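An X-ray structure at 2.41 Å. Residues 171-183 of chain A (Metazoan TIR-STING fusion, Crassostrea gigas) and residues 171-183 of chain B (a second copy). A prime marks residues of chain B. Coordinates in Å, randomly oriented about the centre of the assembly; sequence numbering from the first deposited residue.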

# COMPACT_ATOMS: atom_id res chain seq x y z
N PRO A 171 -14.08 0.02 0.07
CA PRO A 171 -13.38 0.86 -0.90
C PRO A 171 -11.87 0.70 -0.80
O PRO A 171 -11.31 0.80 0.30
CB PRO A 171 -13.81 2.29 -0.51
CG PRO A 171 -14.64 2.14 0.77
CD PRO A 171 -14.40 0.76 1.29
N VAL A 172 -11.21 0.46 -1.93
CA VAL A 172 -9.79 0.12 -1.97
C VAL A 172 -9.01 1.30 -2.54
O VAL A 172 -9.32 1.79 -3.63
CB VAL A 172 -9.54 -1.14 -2.80
CG1 VAL A 172 -8.06 -1.50 -2.80
CG2 VAL A 172 -10.37 -2.29 -2.26
N GLY A 173 -8.01 1.76 -1.79
CA GLY A 173 -7.06 2.74 -2.29
C GLY A 173 -5.94 2.07 -3.07
O GLY A 173 -5.98 0.87 -3.37
N ASN A 174 -4.93 2.86 -3.41
CA ASN A 174 -3.80 2.32 -4.16
C ASN A 174 -3.00 1.36 -3.28
O ASN A 174 -2.64 1.68 -2.14
CB ASN A 174 -2.90 3.45 -4.68
CG ASN A 174 -1.92 2.97 -5.74
OD1 ASN A 174 -2.08 1.89 -6.31
ND2 ASN A 174 -0.89 3.77 -6.01
N LEU A 175 -2.74 0.17 -3.81
CA LEU A 175 -2.01 -0.88 -3.11
C LEU A 175 -0.52 -0.91 -3.46
O LEU A 175 0.25 -1.57 -2.76
CB LEU A 175 -2.62 -2.26 -3.43
CG LEU A 175 -4.09 -2.49 -3.09
CD1 LEU A 175 -4.64 -3.73 -3.79
CD2 LEU A 175 -4.27 -2.61 -1.58
N ALA A 176 -0.11 -0.19 -4.51
CA ALA A 176 1.24 -0.35 -5.06
C ALA A 176 2.32 -0.12 -4.01
O ALA A 176 3.20 -0.97 -3.81
CB ALA A 176 1.43 0.61 -6.24
N HIS A 177 2.26 1.01 -3.31
CA HIS A 177 3.39 1.40 -2.46
C HIS A 177 3.50 0.51 -1.23
O HIS A 177 4.62 0.13 -0.84
CB HIS A 177 3.26 2.87 -2.07
CG HIS A 177 3.57 3.81 -3.18
ND1 HIS A 177 4.77 4.48 -3.28
CD2 HIS A 177 2.85 4.17 -4.27
CE1 HIS A 177 4.77 5.22 -4.37
NE2 HIS A 177 3.61 5.05 -4.99
N GLY A 178 2.38 0.16 -0.61
CA GLY A 178 2.44 -0.75 0.52
C GLY A 178 2.96 -2.12 0.13
O GLY A 178 3.83 -2.68 0.80
N PHE A 179 2.45 -2.67 -0.98
CA PHE A 179 2.94 -3.95 -1.48
C PHE A 179 4.43 -3.88 -1.81
O PHE A 179 5.22 -4.72 -1.36
CB PHE A 179 2.14 -4.39 -2.71
CG PHE A 179 0.78 -4.95 -2.40
CD1 PHE A 179 0.36 -5.14 -1.10
CD2 PHE A 179 -0.08 -5.31 -3.43
CE1 PHE A 179 -0.90 -5.66 -0.83
CE2 PHE A 179 -1.34 -5.83 -3.16
CZ PHE A 179 -1.75 -6.00 -1.86
N ALA A 180 4.83 -2.87 -2.59
CA ALA A 180 6.19 -2.81 -3.11
C ALA A 180 7.21 -2.58 -2.00
O ALA A 180 8.21 -3.31 -1.89
CB ALA A 180 6.30 -1.72 -4.18
N TRP A 181 6.99 -1.57 -1.16
CA TRP A 181 7.94 -1.30 -0.08
C TRP A 181 7.97 -2.45 0.93
O TRP A 181 9.04 -2.80 1.44
CB TRP A 181 7.60 0.02 0.62
CG TRP A 181 7.98 1.23 -0.18
CD1 TRP A 181 7.13 2.08 -0.84
CD2 TRP A 181 9.30 1.73 -0.40
NE1 TRP A 181 7.85 3.07 -1.46
CE2 TRP A 181 9.18 2.89 -1.20
CE3 TRP A 181 10.58 1.32 0.00
CZ2 TRP A 181 10.29 3.63 -1.61
CZ3 TRP A 181 11.67 2.06 -0.41
CH2 TRP A 181 11.52 3.20 -1.21
N GLY A 182 6.81 -3.05 1.21
CA GLY A 182 6.79 -4.20 2.11
C GLY A 182 7.50 -5.41 1.54
O GLY A 182 8.15 -6.16 2.27
N TYR A 183 7.38 -5.63 0.23
CA TYR A 183 8.07 -6.75 -0.41
C TYR A 183 9.56 -6.47 -0.51
O TYR A 183 10.38 -7.39 -0.36
CB TYR A 183 7.44 -7.00 -1.79
CG TYR A 183 7.95 -8.21 -2.55
CD1 TYR A 183 8.05 -9.46 -1.95
CD2 TYR A 183 8.27 -8.11 -3.90
CE1 TYR A 183 8.49 -10.57 -2.66
CE2 TYR A 183 8.71 -9.21 -4.62
CZ TYR A 183 8.81 -10.43 -4.01
OH TYR A 183 9.25 -11.50 -4.74
N PRO B 171 10.12 9.11 -3.57
CA PRO B 171 8.82 9.64 -3.13
C PRO B 171 7.87 8.52 -2.74
O PRO B 171 7.68 7.58 -3.51
CB PRO B 171 8.31 10.40 -4.36
CG PRO B 171 9.32 10.13 -5.48
CD PRO B 171 10.17 8.99 -5.03
N VAL B 172 7.27 8.62 -1.55
CA VAL B 172 6.46 7.55 -0.98
C VAL B 172 4.99 7.96 -1.02
O VAL B 172 4.63 9.03 -0.52
CB VAL B 172 6.90 7.24 0.46
CG1 VAL B 172 6.07 6.10 1.03
CG2 VAL B 172 8.38 6.90 0.49
N GLY B 173 4.16 7.11 -1.61
CA GLY B 173 2.72 7.27 -1.55
C GLY B 173 2.16 6.66 -0.27
O GLY B 173 2.89 6.26 0.64
N ASN B 174 0.83 6.58 -0.22
CA ASN B 174 0.19 6.01 0.96
C ASN B 174 0.45 4.51 1.03
O ASN B 174 0.27 3.79 0.04
CB ASN B 174 -1.32 6.29 0.94
CG ASN B 174 -1.98 6.02 2.29
OD1 ASN B 174 -1.31 5.92 3.32
ND2 ASN B 174 -3.30 5.91 2.29
N LEU B 175 0.91 4.05 2.19
CA LEU B 175 1.24 2.65 2.43
C LEU B 175 0.10 1.88 3.09
O LEU B 175 0.16 0.64 3.12
CB LEU B 175 2.49 2.55 3.32
CG LEU B 175 3.79 3.20 2.82
CD1 LEU B 175 4.81 3.33 3.94
CD2 LEU B 175 4.37 2.38 1.67
N ALA B 176 -0.92 2.57 3.60
CA ALA B 176 -1.92 1.93 4.45
C ALA B 176 -2.58 0.74 3.77
O ALA B 176 -2.61 -0.37 4.33
CB ALA B 176 -2.98 2.96 4.86
N HIS B 177 -3.11 0.93 2.56
CA HIS B 177 -3.95 -0.09 1.96
C HIS B 177 -3.15 -1.32 1.54
O HIS B 177 -3.61 -2.45 1.73
CB HIS B 177 -4.72 0.50 0.77
CG HIS B 177 -5.83 1.41 1.18
ND1 HIS B 177 -7.15 1.02 1.18
CD2 HIS B 177 -5.82 2.68 1.64
CE1 HIS B 177 -7.91 2.02 1.60
NE2 HIS B 177 -7.12 3.04 1.89
N GLY B 178 -1.96 -1.11 0.98
CA GLY B 178 -1.13 -2.25 0.64
C GLY B 178 -0.72 -3.05 1.86
O GLY B 178 -0.81 -4.28 1.87
N PHE B 179 -0.27 -2.36 2.91
CA PHE B 179 0.09 -3.03 4.15
C PHE B 179 -1.11 -3.77 4.74
O PHE B 179 -1.02 -4.96 5.07
CB PHE B 179 0.64 -2.02 5.17
CG PHE B 179 2.06 -1.59 4.91
CD1 PHE B 179 2.81 -2.16 3.90
CD2 PHE B 179 2.65 -0.62 5.70
CE1 PHE B 179 4.12 -1.76 3.67
CE2 PHE B 179 3.96 -0.21 5.48
CZ PHE B 179 4.69 -0.78 4.46
N ALA B 180 -2.25 -3.07 4.87
CA ALA B 180 -3.40 -3.63 5.58
C ALA B 180 -4.00 -4.82 4.84
O ALA B 180 -4.22 -5.89 5.42
CB ALA B 180 -4.45 -2.55 5.82
N TRP B 181 -4.29 -4.65 3.54
CA TRP B 181 -4.88 -5.76 2.78
C TRP B 181 -3.90 -6.93 2.67
O TRP B 181 -4.32 -8.09 2.73
CB TRP B 181 -5.31 -5.28 1.40
CG TRP B 181 -6.57 -4.47 1.42
CD1 TRP B 181 -6.68 -3.12 1.24
CD2 TRP B 181 -7.91 -4.95 1.63
NE1 TRP B 181 -8.00 -2.73 1.32
CE2 TRP B 181 -8.77 -3.84 1.57
CE3 TRP B 181 -8.45 -6.21 1.88
CZ2 TRP B 181 -10.15 -3.95 1.74
CZ3 TRP B 181 -9.82 -6.32 2.04
CH2 TRP B 181 -10.66 -5.20 1.97
N GLY B 182 -2.61 -6.64 2.51
CA GLY B 182 -1.62 -7.71 2.46
C GLY B 182 -1.48 -8.45 3.78
O GLY B 182 -1.28 -9.67 3.80
N TYR B 183 -1.58 -7.73 4.89
CA TYR B 183 -1.51 -8.36 6.21
C TYR B 183 -2.79 -9.14 6.50
O TYR B 183 -2.74 -10.21 7.12
CB TYR B 183 -1.25 -7.29 7.27
CG TYR B 183 -1.01 -7.78 8.69
CD1 TYR B 183 -0.12 -8.82 8.96
CD2 TYR B 183 -1.65 -7.17 9.76
CE1 TYR B 183 0.10 -9.24 10.27
CE2 TYR B 183 -1.43 -7.58 11.06
CZ TYR B 183 -0.55 -8.61 11.31
OH TYR B 183 -0.36 -9.01 12.61
O HOH W 1 -0.47 1.08 -0.41

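The two stretches meet across an exact two-fold axis, so each contact between unlike residues occurs twice, while Gly178 meets its own copy once, on the axis. Together they bury 754 Å². Their helices cross at 70° with axes only 6.3 Å apart, a spacing that depends on glycine at the crossing point. Gly178 CA lies 3.9 Å from Gly178′ CA and 3.7 Å from Leu175′ O. An ideal CB on Gly178 would point toward the partner and fall 2.6 Å from Gly178′ CA, so the hollow here is simply the missing side chain, filled by the other backbone.

Beside this crossing one water occupies the remaining gap. It donates to Asn174 O and Asn174′ O, both at 2.8 Å, and accepts from Gly178 N and Gly178′ N, both at 3.0 Å. The four bonds satisfy backbone groups that do not bond directly across the interface: Asn174 O is 4.2 Å from Gly178′ N. The Asn174 side chain points away and instead caps its own helix, its OD1 accepting a weak bond from Ala176 N at 3.4 Å.

His177 is the main projection, covered over 70 Å². With chi1 at m, its ring lies flat against Gly173′, whose CA sits 3.9 Å from the ring centroid and 9° off the normal, a CH-pi contact. Gly173′ has to be small: an ideal CB would come 3.0 Å from His177 CD2.

The CA-to-CB bond of Leu175 runs sideways, but the end of its side chain comes nearer, bringing CD2 3.4 Å from His177′ O and 3.7 Å from Trp181′ CD1. Val172 extends this apolar patch, with CG2 4.3 Å from Trp181′ CZ2. Phe179 leaves its helix pointing away, yet its ring edge returns to the partner: CE1 is 3.0 Å from Gly178′ O and 3.9 Å from Gly182′ N. Gly182′ leaves room for that edge, since an ideal CB there would be a tight 3.3 Å from Phe179 CE1.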